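PDB 5A95: putative retaining b-glycosidase from Saccharophagus degradans, which probably hydrolyses mixed-linkage beta-glucans with retention of configuration, as a family 5 glycoside hydrolase. Local coordinates for residues K64-R69 and G134-L139; Q258-E263 and K268-L273; E276-A281 and V317-K322. The protein carries 1 engineered substitution. One frame throughout, in Å; residues are numbered along the deposited sequence.

Contact 1. Residues K64-R69 and G134-L139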
loop_
_atom_site.group_PDB
_atom_site.type_symbol
_atom_site.label_atom_id
_atom_site.label_comp_id
_atom_site.label_asym_id
_atom_site.label_seq_id
_atom_site.Cartn_x
_atom_site.Cartn_y
_atom_site.Cartn_z
ATOM N N LYS A 64 17.379 0.901 -40.457
ATOM C CA LYS A 64 18.795 0.990 -40.137
ATOM C C LYS A 64 18.999 0.741 -38.650
ATOM O O LYS A 64 18.291 1.281 -37.812
ATOM C CB LYS A 64 19.372 2.355 -40.517
ATOM C CG LYS A 64 20.868 2.493 -40.302
ATOM C CD LYS A 64 21.353 3.898 -40.632
ATOM C CE LYS A 64 22.853 3.994 -40.418
ATOM N NZ LYS A 64 23.418 5.266 -40.949
ATOM N N THR A 65 19.996 -0.064 -38.319
ATOM C CA THR A 65 20.361 -0.300 -36.945
ATOM C C THR A 65 20.729 1.000 -36.256
ATOM O O THR A 65 21.481 1.826 -36.797
ATOM C CB THR A 65 21.508 -1.313 -36.859
ATOM O OG1 THR A 65 21.054 -2.555 -37.419
ATOM C CG2 THR A 65 21.958 -1.505 -35.406
ATOM N N PHE A 66 20.159 1.188 -35.066
ATOM C CA PHE A 66 20.339 2.378 -34.271
ATOM C C PHE A 66 21.007 1.983 -32.962
ATOM O O PHE A 66 20.693 0.956 -32.385
ATOM C CB PHE A 66 18.977 3.023 -33.993
ATOM C CG PHE A 66 19.063 4.288 -33.211
ATOM C CD1 PHE A 66 19.288 5.518 -33.836
ATOM C CD2 PHE A 66 18.944 4.254 -31.830
ATOM C CE1 PHE A 66 19.382 6.674 -33.074
ATOM C CE2 PHE A 66 19.042 5.405 -31.085
ATOM C CZ PHE A 66 19.282 6.604 -31.696
ATOM N N THR A 67 21.911 2.822 -32.484
ATOM C CA THR A 67 22.561 2.626 -31.178
ATOM C C THR A 67 22.350 3.863 -30.336
ATOM O O THR A 67 22.708 4.950 -30.752
ATOM C CB THR A 67 24.087 2.375 -31.388
ATOM O OG1 THR A 67 24.254 1.294 -32.333
ATOM C CG2 THR A 67 24.765 2.026 -30.109
ATOM N N PHE A 68 21.747 3.712 -29.156
ATOM C CA PHE A 68 21.682 4.843 -28.213
ATOM C C PHE A 68 23.104 5.053 -27.659
ATOM O O PHE A 68 23.741 4.099 -27.193
ATOM C CB PHE A 68 20.719 4.574 -27.044
ATOM C CG PHE A 68 19.280 4.357 -27.439
ATOM C CD1 PHE A 68 18.420 5.426 -27.568
ATOM C CD2 PHE A 68 18.788 3.092 -27.703
ATOM C CE1 PHE A 68 17.113 5.258 -27.939
ATOM C CE2 PHE A 68 17.457 2.912 -28.045
ATOM C CZ PHE A 68 16.628 3.990 -28.193
ATOM N N ARG A 69 23.590 6.284 -27.736
ATOM C CA ARG A 69 24.912 6.658 -27.269
ATOM C C ARG A 69 24.754 8.022 -26.630
ATOM O O ARG A 69 24.469 9.024 -27.296
ATOM C CB ARG A 69 25.935 6.766 -28.421
ATOM C CG ARG A 69 26.195 5.483 -29.201
ATOM C CD ARG A 69 27.240 5.693 -30.316
ATOM N NE ARG A 69 26.802 6.769 -31.208
ATOM C CZ ARG A 69 26.122 6.625 -32.332
ATOM N NH1 ARG A 69 25.807 5.413 -32.797
ATOM N NH2 ARG A 69 25.745 7.711 -32.990
ATOM N N GLY A 134 17.218 16.706 -32.377
ATOM C CA GLY A 134 17.209 15.405 -33.027
ATOM C C GLY A 134 17.703 14.248 -32.169
ATOM O O GLY A 134 18.058 13.182 -32.708
ATOM N N ILE A 135 17.703 14.429 -30.843
ATOM C CA ILE A 135 18.160 13.389 -29.921
ATOM C C ILE A 135 16.985 12.789 -29.150
ATOM O O ILE A 135 15.864 13.290 -29.193
ATOM C CB ILE A 135 19.236 13.910 -28.977
ATOM C CG1 ILE A 135 18.652 14.915 -27.998
ATOM C CG2 ILE A 135 20.396 14.442 -29.826
ATOM C CD1 ILE A 135 19.600 15.364 -26.934
ATOM N N TYR A 136 17.264 11.666 -28.511
ATOM C CA TYR A 136 16.226 10.855 -27.879
ATOM C C TYR A 136 16.347 10.829 -26.353
ATOM O O TYR A 136 17.417 11.083 -25.818
ATOM C CB TYR A 136 16.332 9.423 -28.400
ATOM C CG TYR A 136 15.982 9.310 -29.864
ATOM C CD1 TYR A 136 14.667 9.132 -30.257
ATOM C CD2 TYR A 136 16.964 9.419 -30.858
ATOM C CE1 TYR A 136 14.317 9.052 -31.593
ATOM C CE2 TYR A 136 16.622 9.363 -32.203
ATOM C CZ TYR A 136 15.309 9.164 -32.568
ATOM O OH TYR A 136 14.986 9.060 -33.894
ATOM N N LEU A 137 15.240 10.528 -25.681
ATOM C CA LEU A 137 15.224 10.417 -24.236
ATOM C C LEU A 137 14.967 8.987 -23.797
ATOM O O LEU A 137 14.119 8.292 -24.354
ATOM C CB LEU A 137 14.138 11.315 -23.642
ATOM C CG LEU A 137 14.359 12.808 -23.886
ATOM C CD1 LEU A 137 13.107 13.567 -23.475
ATOM C CD2 LEU A 137 15.562 13.321 -23.106
ATOM N N ILE A 138 15.666 8.605 -22.733
ATOM C CA ILE A 138 15.339 7.446 -21.915
ATOM C C ILE A 138 14.763 7.991 -20.613
ATOM O O ILE A 138 15.441 8.744 -19.917
ATOM C CB ILE A 138 16.580 6.585 -21.633
ATOM C CG1 ILE A 138 17.196 6.051 -22.937
ATOM C CG2 ILE A 138 16.226 5.465 -20.647
ATOM C CD1 ILE A 138 18.452 5.251 -22.730
ATOM N N LEU A 139 13.533 7.607 -20.270
ATOM C CA LEU A 139 12.957 8.001 -19.008
ATOM C C LEU A 139 13.137 6.854 -18.040
ATOM O O LEU A 139 12.694 5.729 -18.297
ATOM C CB LEU A 139 11.476 8.350 -19.154
ATOM C CG LEU A 139 11.159 9.467 -20.142
ATOM C CD1 LEU A 139 9.666 9.775 -20.161
ATOM C CD2 LEU A 139 11.978 10.725 -19.890
#
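Tyr136 reaches from one strand toward two phenylalanines of the other segment, Phe66 and Phe68. Its CB is 4.3 Å from Phe68 CE1, at the edge of that ring and near its plane. CG stands anti to the carbonyl carbon (chi1 -67°), which swings the phenol toward Phe66. There CD2 lies 3.7 Å from Phe66 CZ, and CE2 packs against Phe66 CZ and CE1 at 3.9 and 4.0 Å. The two rings meet obliquely, centroids 5.3 Å apart and planes at 74°. At the tip, OH is hydrogen-bonded to the carbonyl of Ser49. Phe66 is itself propped by Phe68, its CE2 resting 3.5 Å above the plane of the Phe68 ring, offset toward the rim.

Strand 101-106 runs between strands 65-72 and 136-144 in the sheet, and the rings meet by its beginning, near Asn100, at the N-terminal ends of the parallel strands, at the base of the family 5 (beta/alpha)8 barrel. Phe68 continues inward onto Ala182 and Val183 and meets Phe58 edge-to-face. Between the two segments the contact is apolar, so it rests on van der Waals touch and the burial of ring surface, and the phenol oxygen is satisfied by Ser49.

Contact 2. Residues Q258-E263 and K268-L273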
loop_
_atom_site.group_PDB
_atom_site.type_symbol
_atom_site.label_atom_id
_atom_site.label_comp_id
_atom_site.label_asym_id
_atom_site.label_seq_id
_atom_site.Cartn_x
_atom_site.Cartn_y
_atom_site.Cartn_z
ATOM N N GLN A 258 33.995 -2.259 -11.023
ATOM C CA GLN A 258 34.263 -3.224 -9.950
ATOM C C GLN A 258 33.134 -4.237 -9.775
ATOM O O GLN A 258 33.204 -5.062 -8.882
ATOM C CB GLN A 258 34.579 -2.526 -8.634
ATOM C CG GLN A 258 35.790 -1.609 -8.737
ATOM C CD GLN A 258 35.974 -0.779 -7.503
ATOM O OE1 GLN A 258 35.188 0.133 -7.227
ATOM N NE2 GLN A 258 37.017 -1.077 -6.750
ATOM N N LYS A 259 32.135 -4.238 -10.666
ATOM C CA LYS A 259 31.127 -5.287 -10.612
ATOM C C LYS A 259 31.717 -6.669 -10.909
ATOM O O LYS A 259 31.470 -7.625 -10.184
ATOM C CB LYS A 259 29.965 -5.004 -11.556
ATOM C CG LYS A 259 29.167 -3.750 -11.209
ATOM C CD LYS A 259 28.566 -3.720 -9.794
ATOM C CE LYS A 259 27.468 -4.728 -9.573
ATOM N NZ LYS A 259 26.790 -4.534 -8.261
ATOM N N ALA A 260 32.475 -6.759 -11.990
ATOM C CA ALA A 260 33.241 -7.974 -12.276
ATOM C C ALA A 260 34.553 -7.904 -11.515
ATOM O O ALA A 260 35.203 -6.868 -11.512
ATOM C CB ALA A 260 33.499 -8.097 -13.765
ATOM N N LYS A 261 34.972 -9.028 -10.942
ATOM C CA LYS A 261 36.136 -9.081 -10.076
ATOM C C LYS A 261 37.069 -10.217 -10.509
ATOM O O LYS A 261 37.277 -11.187 -9.776
ATOM C CB LYS A 261 35.721 -9.221 -8.600
ATOM C CG LYS A 261 34.861 -8.065 -8.131
ATOM C CD LYS A 261 34.394 -8.192 -6.694
ATOM C CE LYS A 261 33.522 -7.016 -6.277
ATOM N NZ LYS A 261 32.256 -6.959 -7.055
ATOM N N PRO A 262 37.671 -10.077 -11.703
ATOM C CA PRO A 262 38.658 -11.097 -12.089
ATOM C C PRO A 262 39.880 -11.050 -11.192
ATOM O O PRO A 262 40.297 -9.982 -10.759
ATOM C CB PRO A 262 39.057 -10.687 -13.499
ATOM C CG PRO A 262 38.805 -9.201 -13.536
ATOM C CD PRO A 262 37.606 -8.970 -12.673
ATOM N N GLU A 263 40.468 -12.201 -10.961
ATOM C CA GLU A 263 41.669 -12.274 -10.151
ATOM C C GLU A 263 42.854 -11.648 -10.857
ATOM O O GLU A 263 43.674 -11.019 -10.238
ATOM C CB GLU A 263 41.939 -13.730 -9.799
ATOM C CG GLU A 263 40.835 -14.310 -8.890
ATOM C CD GLU A 263 40.908 -15.810 -8.673
ATOM O OE1 GLU A 263 41.752 -16.516 -9.288
ATOM O OE2 GLU A 263 40.081 -16.285 -7.882
ATOM N N LYS A 268 40.732 -10.281 -21.544
ATOM C CA LYS A 268 40.028 -11.557 -21.670
ATOM C C LYS A 268 39.138 -11.800 -20.459
ATOM O O LYS A 268 37.987 -12.219 -20.567
ATOM C CB LYS A 268 41.037 -12.709 -21.754
ATOM C CG LYS A 268 40.432 -14.093 -21.687
ATOM C CD LYS A 268 41.477 -15.188 -21.766
ATOM C CE LYS A 268 40.833 -16.555 -21.627
ATOM N NZ LYS A 268 41.808 -17.643 -21.752
ATOM N N ASN A 269 39.669 -11.545 -19.268
ATOM C CA ASN A 269 38.964 -11.926 -18.061
ATOM C C ASN A 269 37.774 -11.006 -17.777
ATOM O O ASN A 269 36.714 -11.476 -17.349
ATOM C CB ASN A 269 39.912 -12.016 -16.864
ATOM C CG ASN A 269 40.933 -13.126 -17.014
ATOM O OD1 ASN A 269 40.735 -14.080 -17.753
ATOM N ND2 ASN A 269 42.037 -12.978 -16.331
ATOM N N PHE A 270 37.929 -9.707 -18.035
ATOM C CA PHE A 270 36.778 -8.807 -17.936
ATOM C C PHE A 270 35.714 -9.140 -18.994
ATOM O O PHE A 270 34.521 -9.197 -18.683
ATOM C CB PHE A 270 37.162 -7.351 -18.041
ATOM C CG PHE A 270 37.644 -6.770 -16.750
ATOM C CD1 PHE A 270 36.726 -6.473 -15.750
ATOM C CD2 PHE A 270 38.996 -6.523 -16.511
ATOM C CE1 PHE A 270 37.153 -5.966 -14.524
ATOM C CE2 PHE A 270 39.418 -5.984 -15.304
ATOM C CZ PHE A 270 38.493 -5.717 -14.314
ATOM N N PHE A 271 36.133 -9.363 -20.234
ATOM C CA PHE A 271 35.154 -9.628 -21.288
ATOM C C PHE A 271 34.369 -10.889 -20.955
ATOM O O PHE A 271 33.151 -10.947 -21.183
ATOM C CB PHE A 271 35.832 -9.823 -22.649
ATOM C CG PHE A 271 36.511 -8.596 -23.219
ATOM C CD1 PHE A 271 36.333 -7.329 -22.693
ATOM C CD2 PHE A 271 37.342 -8.725 -24.308
ATOM C CE1 PHE A 271 36.955 -6.226 -23.242
ATOM C CE2 PHE A 271 37.990 -7.619 -24.876
ATOM C CZ PHE A 271 37.768 -6.367 -24.358
ATOM N N LYS A 272 35.049 -11.918 -20.444
ATOM C CA LYS A 272 34.377 -13.158 -20.141
ATOM C C LYS A 272 33.339 -12.967 -19.016
ATOM O O LYS A 272 32.214 -13.431 -19.101
ATOM C CB LYS A 272 35.382 -14.262 -19.762
ATOM C CG LYS A 272 34.705 -15.575 -19.364
ATOM C CD LYS A 272 35.489 -16.854 -19.603
ATOM C CE LYS A 272 34.597 -17.977 -20.168
ATOM N NZ LYS A 272 33.146 -17.994 -19.764
ATOM N N LEU A 273 33.748 -12.293 -17.953
ATOM C CA LEU A 273 32.839 -12.055 -16.853
ATOM C C LEU A 273 31.659 -11.180 -17.277
ATOM O O LEU A 273 30.514 -11.432 -16.880
ATOM C CB LEU A 273 33.582 -11.444 -15.662
ATOM C CG LEU A 273 34.453 -12.429 -14.911
ATOM C CD1 LEU A 273 35.412 -11.720 -13.990
ATOM C CD2 LEU A 273 33.598 -13.388 -14.122
#
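Pro262 is the bump of this contact, and the hollow that takes it lies on helix 267-279 between Asn269, Phe270 and Leu273. The pyrrolidine rides over one face of the Phe270 ring, whose CG is anti to the carbonyl carbon (chi1 -83°), the turn that brings the ring under the proline. Pro262 CG stands 3.6 Å from the ring centroid and 14° off the normal, a CH-pi contact, while CD lies 3.6 Å from Phe270 CE1 nearer the rim. The flanks are closed by Asn269, whose CB touches Pro262 CB at 3.7 Å, and by Leu273, whose CD1 comes within 3.6 Å of Pro262 N. A second, smaller bump is Ala260, its methyl fitted against Leu273 CB at 3.8 Å, with its carbonyl oxygen beside Phe270 CE1.

The loop belongs to a beta-alpha unit of the barrel: it leaves strand 250-252 and turns back onto the opening turns of the very helix it leads into. Asn269 ND2 holds the turn between them through the carbonyl of Val264, and Phe270 also packs on Lys265 and on Arg315 of helix 312-323. An alanine in place of Phe270 would probably leave the proline without the flat face it rests on and open a gap between loop and helix. On the outer side Lys261 folds back along its own segment, with NZ donating to Gln258 O at 2.8 Å in the carbonyl plane (C=O...N angle 157°) and more weakly to Lys259 O.

Contact 3. Residues E276-A281 and V317-K322; sequences EKWGFA and VKYMQK
Tyr319 turns the edge of its ring toward the face of the six-membered ring of Trp278, in an offset edge-to-face pair with centroids 5.4 Å apart and planes at 77°. The touching edge is CD2-CE2: CE2 lies 3.6 Å from Trp278 CH2 and 3.9 Å from Trp278 CZ2, and the two side chains run antiparallel alongside each other, each extending toward the other's helix. In the tyrosine CG is anti to the backbone N (chi1 -178°), which carries the phenol from helix 312-323 over to helix 267-279.

Beyond the indole its hydroxyl lands on bare backbone, OH 3.2 Å from Gly279 CA. A CB at Gly279 would point toward Tyr319 and clash with this oxygen, so the close approach depends on the absence of a side chain. The hydroxyl is also hydrogen-bonded to the carboxylate of Asp275, one turn back on the helix that carries the tryptophan, so the phenol oxygen has a polar partner on the same helix whose glycine it touches. Trp278 itself sits where the helix widens into a pi-type turn at 276-279, its CG between backbone N and carbonyl carbon (chi1 61°), which brings the far end of the indole, CH2 and CZ2, up to Tyr319.

The indole also meets the rings of Tyr234 and Trp274. Here two neighbouring outer helices of the barrel, 267-279 and 312-323, pack side by side; Met320 reaches Ala289 on strand 287-289 beneath, and Val317 packs against helix 350-363.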
loop_
_atom_site.group_PDB
_atom_site.type_symbol
_atom_site.label_atom_id
_atom_site.label_comp_id
_atom_site.label_asym_id
_atom_site.label_seq_id
_atom_site.Cartn_x
_atom_site.Cartn_y
_atom_site.Cartn_z
ATOM N N GLU A 276 29.264 -13.287 -19.280
ATOM C CA GLU A 276 28.540 -14.247 -18.470
ATOM C C GLU A 276 27.316 -13.651 -17.796
ATOM O O GLU A 276 26.251 -14.262 -17.776
ATOM C CB GLU A 276 29.472 -14.847 -17.393
ATOM C CG GLU A 276 30.466 -15.844 -17.967
ATOM C CD GLU A 276 31.441 -16.407 -16.952
ATOM O OE1 GLU A 276 31.383 -16.043 -15.763
ATOM O OE2 GLU A 276 32.264 -17.249 -17.367
ATOM N N LYS A 277 27.482 -12.476 -17.201
ATOM C CA LYS A 277 26.416 -11.903 -16.407
ATOM C C LYS A 277 25.425 -11.085 -17.190
ATOM O O LYS A 277 24.251 -11.061 -16.843
ATOM C CB LYS A 277 26.989 -11.097 -15.208
ATOM C CG LYS A 277 27.459 -11.964 -14.033
ATOM C CD LYS A 277 26.273 -12.555 -13.271
ATOM C CE LYS A 277 26.734 -13.438 -12.122
ATOM N NZ LYS A 277 25.595 -14.078 -11.408
ATOM N N TRP A 278 25.870 -10.406 -18.249
ATOM C CA TRP A 278 24.942 -9.526 -18.985
ATOM C C TRP A 278 25.148 -9.467 -20.488
ATOM O O TRP A 278 24.182 -9.306 -21.213
ATOM C CB TRP A 278 24.922 -8.115 -18.379
ATOM C CG TRP A 278 26.264 -7.422 -18.412
ATOM C CD1 TRP A 278 27.289 -7.519 -17.493
ATOM C CD2 TRP A 278 26.756 -6.557 -19.447
ATOM N NE1 TRP A 278 28.360 -6.759 -17.897
ATOM C CE2 TRP A 278 28.070 -6.169 -19.096
ATOM C CE3 TRP A 278 26.211 -6.069 -20.637
ATOM C CZ2 TRP A 278 28.817 -5.295 -19.883
ATOM C CZ3 TRP A 278 26.946 -5.199 -21.405
ATOM C CH2 TRP A 278 28.239 -4.848 -21.043
ATOM N N GLY A 279 26.389 -9.499 -20.949
ATOM C CA GLY A 279 26.639 -9.263 -22.352
ATOM C C GLY A 279 26.034 -10.298 -23.289
ATOM O O GLY A 279 25.673 -9.951 -24.409
ATOM N N PHE A 280 25.876 -11.530 -22.829
ATOM C CA PHE A 280 25.270 -12.570 -23.626
ATOM C C PHE A 280 23.884 -12.126 -24.086
ATOM O O PHE A 280 23.400 -12.562 -25.138
ATOM C CB PHE A 280 25.144 -13.895 -22.836
ATOM C CG PHE A 280 24.031 -13.839 -21.843
ATOM C CD1 PHE A 280 24.231 -13.274 -20.576
ATOM C CD2 PHE A 280 22.732 -14.199 -22.225
ATOM C CE1 PHE A 280 23.166 -13.081 -19.721
ATOM C CE2 PHE A 280 21.678 -13.974 -21.396
ATOM C CZ PHE A 280 21.886 -13.428 -20.140
ATOM N N ALA A 281 23.217 -11.288 -23.302
ATOM C CA ALA A 281 21.841 -10.899 -23.638
ATOM C C ALA A 281 21.767 -10.229 -24.997
ATOM O O ALA A 281 20.763 -10.375 -25.706
ATOM C CB ALA A 281 21.262 -10.011 -22.552
ATOM N N VAL A 317 34.339 0.073 -23.673
ATOM C CA VAL A 317 33.992 0.544 -24.996
ATOM C C VAL A 317 34.277 -0.520 -26.076
ATOM O O VAL A 317 33.444 -0.761 -26.940
ATOM C CB VAL A 317 34.699 1.881 -25.298
ATOM C CG1 VAL A 317 34.627 2.249 -26.762
ATOM C CG2 VAL A 317 34.066 2.979 -24.453
ATOM N N LYS A 318 35.436 -1.159 -26.005
ATOM C CA LYS A 318 35.783 -2.228 -26.947
ATOM C C LYS A 318 34.750 -3.344 -26.868
ATOM O O LYS A 318 34.280 -3.846 -27.877
ATOM C CB LYS A 318 37.189 -2.768 -26.636
ATOM C CG LYS A 318 37.659 -3.903 -27.531
ATOM C CD LYS A 318 39.178 -4.087 -27.483
ATOM C CE LYS A 318 39.664 -5.030 -28.583
ATOM N NZ LYS A 318 40.058 -6.310 -27.985
ATOM N N TYR A 319 34.404 -3.733 -25.654
ATOM C CA TYR A 319 33.422 -4.795 -25.450
ATOM C C TYR A 319 32.041 -4.397 -25.981
ATOM O O TYR A 319 31.415 -5.162 -26.736
ATOM C CB TYR A 319 33.361 -5.182 -23.967
ATOM C CG TYR A 319 32.411 -6.288 -23.695
ATOM C CD1 TYR A 319 32.760 -7.588 -24.011
ATOM C CD2 TYR A 319 31.149 -6.036 -23.176
ATOM C CE1 TYR A 319 31.863 -8.625 -23.833
ATOM C CE2 TYR A 319 30.234 -7.064 -23.000
ATOM C CZ TYR A 319 30.606 -8.360 -23.300
ATOM O OH TYR A 319 29.701 -9.345 -23.140
ATOM N N MET A 320 31.548 -3.222 -25.607
ATOM C CA MET A 320 30.236 -2.817 -26.082
ATOM C C MET A 320 30.205 -2.688 -27.606
ATOM O O MET A 320 29.199 -3.030 -28.236
ATOM C CB MET A 320 29.789 -1.511 -25.446
ATOM C CG MET A 320 29.513 -1.611 -23.952
ATOM S SD MET A 320 28.825 -0.120 -23.226
ATOM C CE MET A 320 30.106 1.065 -23.589
ATOM N N GLN A 321 31.271 -2.169 -28.185
ATOM C CA GLN A 321 31.286 -1.950 -29.641
ATOM C C GLN A 321 31.262 -3.285 -30.369
ATOM O O GLN A 321 30.568 -3.405 -31.373
ATOM C CB GLN A 321 32.471 -1.020 -30.067
ATOM C CG GLN A 321 32.227 0.449 -29.624
ATOM C CD GLN A 321 33.273 1.509 -30.034
ATOM O OE1 GLN A 321 34.462 1.201 -30.265
ATOM N NE2 GLN A 321 32.836 2.799 -30.056
ATOM N N LYS A 322 31.962 -4.298 -29.849
ATOM C CA LYS A 322 31.916 -5.655 -30.404
ATOM C C LYS A 322 30.502 -6.245 -30.379
ATOM O O LYS A 322 30.078 -6.896 -31.331
ATOM C CB LYS A 322 32.864 -6.593 -29.642
ATOM C CG LYS A 322 32.815 -8.007 -30.175
ATOM C CD LYS A 322 33.912 -8.870 -29.613
ATOM C CE LYS A 322 33.894 -10.215 -30.333
ATOM N NZ LYS A 322 34.865 -11.170 -29.753
#

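In the fold
Contact 1 lies in the barrel core, joining strands 65-72 and 136-144, whereas contacts 2 and 3 belong to the outer layer and share helix 267-279. Contact 3, though between outer helices, is buried; contact 2 is only partly so and is the more peripheral, its centre about 23 Å from that of the chain against about 17 Å for contact 3. The centres of these two are about 11 Å apart, and they touch where Phe271 meets Lys318 and Tyr319; contact 1 touches neither. Aromatic rings serve all three differently: an oblique pair in the interior, a proline over a ring face near the surface, and an edge-to-face pair between helices.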